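Local coordinates for nitroreductase family protein (Clostridium novyi, PDB 3G14) that is probably an oxidoreductase of the nitroreductase family, whose members generally use FMN to reduce their substrates, at residues Arg24-Lys29 with Glu118-Cys123; Phe48-Ser53 with Thr180-Ser185. All coordinates share one frame; numbering follows the deposited sequence.

Interaction 1. Residues Arg24-Lys29 with Glu118-Cys123. With ACT (acetate ion), chain G.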
loop_
_atom_site.group_PDB
_atom_site.type_symbol
_atom_site.label_atom_id
_atom_site.label_comp_id
_atom_site.label_asym_id
_atom_site.label_seq_id
_atom_site.Cartn_x
_atom_site.Cartn_y
_atom_site.Cartn_z
ATOM N N ARG B 24 -13.960 -19.598 -3.857
ATOM C CA ARG B 24 -13.155 -19.733 -2.631
ATOM C C ARG B 24 -11.647 -19.748 -2.917
ATOM O O ARG B 24 -10.856 -19.127 -2.196
ATOM C CB ARG B 24 -13.558 -21.014 -1.874
ATOM C CG ARG B 24 -12.853 -21.204 -0.528
ATOM C CD ARG B 24 -13.483 -22.342 0.280
ATOM N NE ARG B 24 -12.915 -22.411 1.630
ATOM C CZ ARG B 24 -11.756 -23.001 1.925
ATOM N NH1 ARG B 24 -11.027 -23.588 0.979
ATOM N NH2 ARG B 24 -11.318 -23.017 3.172
ATOM N N ASP B 25 -11.253 -20.474 -3.964
ATOM C CA ASP B 25 -9.848 -20.580 -4.350
ATOM C C ASP B 25 -9.283 -19.201 -4.758
ATOM O O ASP B 25 -8.147 -18.844 -4.401
ATOM C CB ASP B 25 -9.697 -21.566 -5.499
ATOM C CG ASP B 25 -10.246 -21.026 -6.814
ATOM O OD1 ASP B 25 -11.478 -20.760 -6.881
ATOM O OD2 ASP B 25 -9.435 -20.837 -7.763
ATOM N N LYS B 26 -10.084 -18.429 -5.494
ATOM C CA LYS B 26 -9.664 -17.085 -5.907
ATOM C C LYS B 26 -9.514 -16.177 -4.697
ATOM O O LYS B 26 -8.518 -15.484 -4.581
ATOM C CB LYS B 26 -10.629 -16.470 -6.916
ATOM C CG LYS B 26 -10.708 -17.152 -8.299
ATOM C CD LYS B 26 -11.373 -16.189 -9.290
ATOM C CE LYS B 26 -11.923 -16.849 -10.538
ATOM N NZ LYS B 26 -11.286 -18.121 -10.842
ATOM N N LEU B 27 -10.476 -16.203 -3.778
ATOM C CA LEU B 27 -10.337 -15.477 -2.502
ATOM C C LEU B 27 -9.060 -15.847 -1.738
ATOM O O LEU B 27 -8.346 -14.967 -1.214
ATOM C CB LEU B 27 -11.520 -15.772 -1.595
ATOM C CG LEU B 27 -11.520 -15.066 -0.224
ATOM C CD1 LEU B 27 -11.489 -13.528 -0.355
ATOM C CD2 LEU B 27 -12.698 -15.542 0.571
ATOM N N LEU B 28 -8.766 -17.136 -1.644
ATOM C CA LEU B 28 -7.606 -17.485 -0.865
ATOM C C LEU B 28 -6.302 -17.051 -1.571
ATOM O O LEU B 28 -5.339 -16.728 -0.893
ATOM C CB LEU B 28 -7.624 -18.945 -0.446
ATOM C CG LEU B 28 -8.786 -19.331 0.492
ATOM C CD1 LEU B 28 -8.780 -20.829 0.713
ATOM C CD2 LEU B 28 -8.742 -18.593 1.848
ATOM N N LYS B 29 -6.299 -16.996 -2.907
ATOM C CA LYS B 29 -5.152 -16.452 -3.677
ATOM C C LYS B 29 -4.961 -14.942 -3.421
ATOM O O LYS B 29 -3.847 -14.481 -3.248
ATOM C CB LYS B 29 -5.294 -16.705 -5.184
ATOM C CG LYS B 29 -4.978 -18.134 -5.613
ATOM C CD LYS B 29 -4.837 -18.256 -7.159
ATOM C CE LYS B 29 -6.182 -18.514 -7.842
ATOM N NZ LYS B 29 -6.172 -18.276 -9.330
ATOM N N GLU B 118 -8.043 -11.308 -10.286
ATOM C CA GLU B 118 -8.972 -12.455 -10.243
ATOM C C GLU B 118 -10.355 -12.129 -10.829
ATOM O O GLU B 118 -11.243 -12.981 -10.836
ATOM C CB GLU B 118 -9.116 -12.985 -8.802
ATOM C CG GLU B 118 -7.825 -13.486 -8.133
ATOM C CD GLU B 118 -7.118 -14.616 -8.848
ATOM O OE1 GLU B 118 -7.772 -15.352 -9.595
ATOM O OE2 GLU B 118 -5.891 -14.769 -8.617
ATOM N N GLY B 119 -10.525 -10.912 -11.345
ATOM C CA GLY B 119 -11.734 -10.536 -12.060
ATOM C C GLY B 119 -12.810 -9.976 -11.164
ATOM O O GLY B 119 -14.003 -9.989 -11.525
ATOM N N TYR B 120 -12.378 -9.479 -10.001
ATOM C CA TYR B 120 -13.260 -8.895 -9.003
ATOM C C TYR B 120 -13.019 -7.397 -8.827
ATOM O O TYR B 120 -11.893 -6.926 -8.871
ATOM C CB TYR B 120 -13.101 -9.617 -7.652
ATOM C CG TYR B 120 -13.481 -11.090 -7.675
ATOM C CD1 TYR B 120 -14.697 -11.509 -8.201
ATOM C CD2 TYR B 120 -12.623 -12.048 -7.140
ATOM C CE1 TYR B 120 -15.037 -12.864 -8.221
ATOM C CE2 TYR B 120 -12.949 -13.408 -7.146
ATOM C CZ TYR B 120 -14.156 -13.811 -7.694
ATOM O OH TYR B 120 -14.479 -15.149 -7.695
ATOM N N GLY B 121 -14.105 -6.669 -8.610
ATOM C CA GLY B 121 -14.079 -5.266 -8.246
ATOM C C GLY B 121 -13.889 -5.056 -6.736
ATOM O O GLY B 121 -14.268 -5.888 -5.928
ATOM N N THR B 122 -13.308 -3.905 -6.396
ATOM C CA THR B 122 -13.146 -3.461 -5.017
ATOM C C THR B 122 -13.368 -1.950 -4.950
ATOM O O THR B 122 -13.505 -1.264 -5.975
ATOM C CB THR B 122 -11.714 -3.742 -4.495
ATOM O OG1 THR B 122 -10.786 -3.282 -5.472
ATOM C CG2 THR B 122 -11.499 -5.221 -4.221
ATOM N N CYS B 123 -13.423 -1.434 -3.734
ATOM C CA CYS B 123 -13.515 0.000 -3.545
ATOM C C CYS B 123 -12.966 0.329 -2.181
ATOM O O CYS B 123 -13.491 -0.134 -1.185
ATOM C CB CYS B 123 -14.970 0.466 -3.665
ATOM S SG CYS B 123 -15.146 2.259 -3.613
HETATM C C ACT G . -3.452 -16.069 -10.992
HETATM O O ACT G . -3.481 -14.887 -11.388
HETATM O OXT ACT G . -4.348 -16.379 -10.188
HETATM C CH3 ACT G . -2.404 -17.056 -11.418
#
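Lys29 and Glu118 carry the charged half of this contact, their side chains crossing at about a right angle. NZ of Lys29 lies 3.3 Å from OE1 of Glu118, a salt bridge with a weak hydrogen bond in it. The same NZ donates a shorter bond, 2.8 Å, to OXT of an acetate ion, probably a remnant of the crystallisation liquor. That acetate oxygen also lies 2.7 Å from OE2 of Glu118, a spacing at which one of the two acids probably holds a proton. Glu118 folds back at its second torsion (chi2 -59°), which brings its carboxylate within reach of Lys29 on helix 24-35.

Gly119 is the first residue to leave helical geometry after helix 99-117; its positive phi and two bonds back into the last turn make a Schellman motif. The chain then turns so that Tyr120 faces helix 24-35.

Van der Waals packing centres on the methylene chain of Lys26. Its CB approaches the Tyr120 ring at the edge, near the ring plane, 3.8 Å from CE2, while its CD is 3.6 Å from both Tyr120 OH and Glu118 O. The carbonyl oxygen of Glu118 lies over one ring face, offset toward the rim. The OH of the buried Tyr120 is hydrogen-bonded to the backbone N of Asp23, just before helix 24-35.

Interaction 2. Residues Phe48-Ser53 with Thr180-Ser185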
loop_
_atom_site.group_PDB
_atom_site.type_symbol
_atom_site.label_atom_id
_atom_site.label_comp_id
_atom_site.label_asym_id
_atom_site.label_seq_id
_atom_site.Cartn_x
_atom_site.Cartn_y
_atom_site.Cartn_z
ATOM N N PHE B 48 -7.399 -9.925 8.555
ATOM C CA PHE B 48 -8.535 -9.642 7.669
ATOM C C PHE B 48 -9.746 -10.408 8.156
ATOM O O PHE B 48 -9.646 -11.617 8.476
ATOM C CB PHE B 48 -8.183 -10.044 6.216
ATOM C CG PHE B 48 -7.010 -9.296 5.712
ATOM C CD1 PHE B 48 -7.152 -7.954 5.326
ATOM C CD2 PHE B 48 -5.744 -9.888 5.673
ATOM C CE1 PHE B 48 -6.062 -7.195 4.917
ATOM C CE2 PHE B 48 -4.630 -9.131 5.237
ATOM C CZ PHE B 48 -4.794 -7.790 4.856
ATOM N N ILE B 49 -10.880 -9.721 8.208
ATOM C CA ILE B 49 -12.171 -10.397 8.429
ATOM C C ILE B 49 -12.915 -10.379 7.096
ATOM O O ILE B 49 -13.125 -9.301 6.491
ATOM C CB ILE B 49 -13.022 -9.706 9.490
ATOM C CG1 ILE B 49 -12.218 -9.473 10.774
ATOM C CG2 ILE B 49 -14.337 -10.474 9.741
ATOM C CD1 ILE B 49 -12.988 -8.569 11.817
ATOM N N VAL B 50 -13.266 -11.573 6.622
ATOM C CA VAL B 50 -14.166 -11.730 5.477
ATOM C C VAL B 50 -15.594 -11.642 6.011
ATOM O O VAL B 50 -16.003 -12.443 6.837
ATOM C CB VAL B 50 -13.945 -13.068 4.720
ATOM C CG1 VAL B 50 -15.036 -13.306 3.621
ATOM C CG2 VAL B 50 -12.548 -13.122 4.114
ATOM N N VAL B 51 -16.343 -10.649 5.572
ATOM C CA VAL B 51 -17.730 -10.506 6.054
ATOM C C VAL B 51 -18.719 -10.964 4.976
ATOM O O VAL B 51 -18.842 -10.302 3.906
ATOM C CB VAL B 51 -18.067 -9.060 6.482
ATOM C CG1 VAL B 51 -19.535 -8.984 6.929
ATOM C CG2 VAL B 51 -17.064 -8.554 7.538
ATOM N N GLU B 52 -19.428 -12.067 5.268
ATOM C CA GLU B 52 -20.427 -12.648 4.347
ATOM C C GLU B 52 -21.863 -12.494 4.827
ATOM O O GLU B 52 -22.780 -12.549 4.009
ATOM C CB GLU B 52 -20.175 -14.142 4.078
ATOM C CG GLU B 52 -18.861 -14.415 3.346
ATOM C CD GLU B 52 -18.697 -15.856 2.828
ATOM O OE1 GLU B 52 -19.650 -16.669 2.877
ATOM O OE2 GLU B 52 -17.583 -16.158 2.344
ATOM N N SER B 53 -22.057 -12.392 6.143
ATOM C CA SER B 53 -23.410 -12.298 6.717
ATOM C C SER B 53 -24.081 -11.013 6.286
ATOM O O SER B 53 -23.528 -9.930 6.506
ATOM C CB SER B 53 -23.322 -12.311 8.236
ATOM O OG SER B 53 -24.554 -11.943 8.828
ATOM N N THR B 180 -12.745 -15.970 14.729
ATOM C CA THR B 180 -13.329 -17.156 14.098
ATOM C C THR B 180 -12.637 -17.427 12.741
ATOM O O THR B 180 -12.783 -16.672 11.782
ATOM C CB THR B 180 -14.851 -16.999 13.893
ATOM O OG1 THR B 180 -15.483 -16.797 15.169
ATOM C CG2 THR B 180 -15.457 -18.237 13.208
ATOM N N SER B 181 -11.880 -18.513 12.706
ATOM C CA SER B 181 -11.131 -18.945 11.533
ATOM C C SER B 181 -11.973 -19.112 10.265
ATOM O O SER B 181 -12.961 -19.859 10.247
ATOM C CB SER B 181 -10.467 -20.282 11.854
ATOM O OG SER B 181 -9.819 -20.809 10.713
ATOM N N PHE B 182 -11.572 -18.426 9.197
ATOM C CA PHE B 182 -12.224 -18.594 7.900
ATOM C C PHE B 182 -11.996 -20.036 7.412
ATOM O O PHE B 182 -12.934 -20.745 7.021
ATOM C CB PHE B 182 -11.661 -17.628 6.846
ATOM C CG PHE B 182 -12.285 -17.798 5.491
ATOM C CD1 PHE B 182 -13.458 -17.118 5.156
ATOM C CD2 PHE B 182 -11.731 -18.676 4.556
ATOM C CE1 PHE B 182 -14.049 -17.288 3.910
ATOM C CE2 PHE B 182 -12.324 -18.857 3.300
ATOM C CZ PHE B 182 -13.483 -18.171 2.979
HETATM N N MSE B 183 -10.740 -20.444 7.397
HETATM C CA MSE B 183 -10.408 -21.695 6.706
HETATM C C MSE B 183 -10.845 -22.933 7.460
HETATM O O MSE B 183 -11.035 -23.969 6.840
HETATM C CB MSE B 183 -8.930 -21.783 6.372
HETATM C CG MSE B 183 -8.457 -20.871 5.203
HETATM SE SE MSE B 183 -6.581 -20.879 5.333
HETATM C CE MSE B 183 -6.322 -22.664 4.545
ATOM N N GLU B 184 -11.008 -22.840 8.772
ATOM C CA GLU B 184 -11.411 -23.998 9.559
ATOM C C GLU B 184 -12.920 -24.081 9.705
ATOM O O GLU B 184 -13.426 -25.051 10.242
ATOM C CB GLU B 184 -10.787 -23.947 10.947
ATOM C CG GLU B 184 -9.265 -23.911 10.965
ATOM C CD GLU B 184 -8.739 -23.681 12.367
ATOM O OE1 GLU B 184 -9.259 -24.335 13.293
ATOM O OE2 GLU B 184 -7.830 -22.845 12.556
ATOM N N SER B 185 -13.650 -23.067 9.252
ATOM C CA SER B 185 -15.103 -23.060 9.437
ATOM C C SER B 185 -15.846 -23.648 8.234
ATOM O O SER B 185 -15.365 -23.604 7.097
ATOM C CB SER B 185 -15.600 -21.640 9.733
ATOM O OG SER B 185 -15.135 -21.208 11.012
#
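The backbones of strand residues 48-51 and of the loop 180-185 come closest at Val50 and Phe182, whose CA atoms are 7.5 Å apart, a separation bridged by side chains. The loop is compact: a type I beta turn runs from Phe182 to Ser185, with Ser185 N bonded to Phe182 O.

Two serine bonds span the turn. Ser181 OG accepts the backbone N-H of Glu184 at 3.1 Å, an ST motif, and is also hydrogen-bonded to Asp170. Ser185 OG donates to Ser181 O at 2.7 Å and meets the carbonyl nearly end-on, with a C=O...OG angle of 162°. Both bonds therefore join Ser181, just before Phe182, to residues that follow it, and Phe182 is the residue that reaches the strand.

The Phe182 ring is carried toward the strand with CG anti to the backbone N (chi1 179°). Val50 approaches the ring obliquely at CD1 and CE1: its CB is 4.1 Å from CD1 and its CG1 4.1 Å from CE1, an ordinary apolar contact. Glu52, two residues further on and pointing to the same side, extends its chain so that OE2 comes to the ring edge, near its plane, 4.0 Å from CE1. The carboxylate and ring planes are 67° apart, so the two groups are far from stacked.

Asp176 OD1 accepts the backbone N-H groups of both Glu52 and Ser53, where the chain leaves the strand and Ser53 takes the N-cap position of helix 54-63. Strand 46-51 lies inside the mixed sheet, between 80-86 and 173-175. Val50 also packs on Met80 and Leu173, and Phe182 touches Leu173 of strand 173-175 as well as helix 24-35, which packs on its ring.

In the fold
From the N terminus, helix 24-35 comes first and leads into strand 46-51; the loop 118-123 follows later in the chain, and 180-185 lies near its end. Interaction 1 closes a loop of 88 residues and interaction 2 one of 126. Because their segments alternate, the two closures cross and neither nests in the other. Interaction 1 ties helix 24-35 to the loop that follows helix 99-117, whereas interaction 2 ties a strand of the central sheet to the C-terminal loop. Their centres are about 15 Å apart, yet they touch: Leu27 CD2 lies 3.7 Å from Phe182 CZ, making helix 24-35 common ground between them.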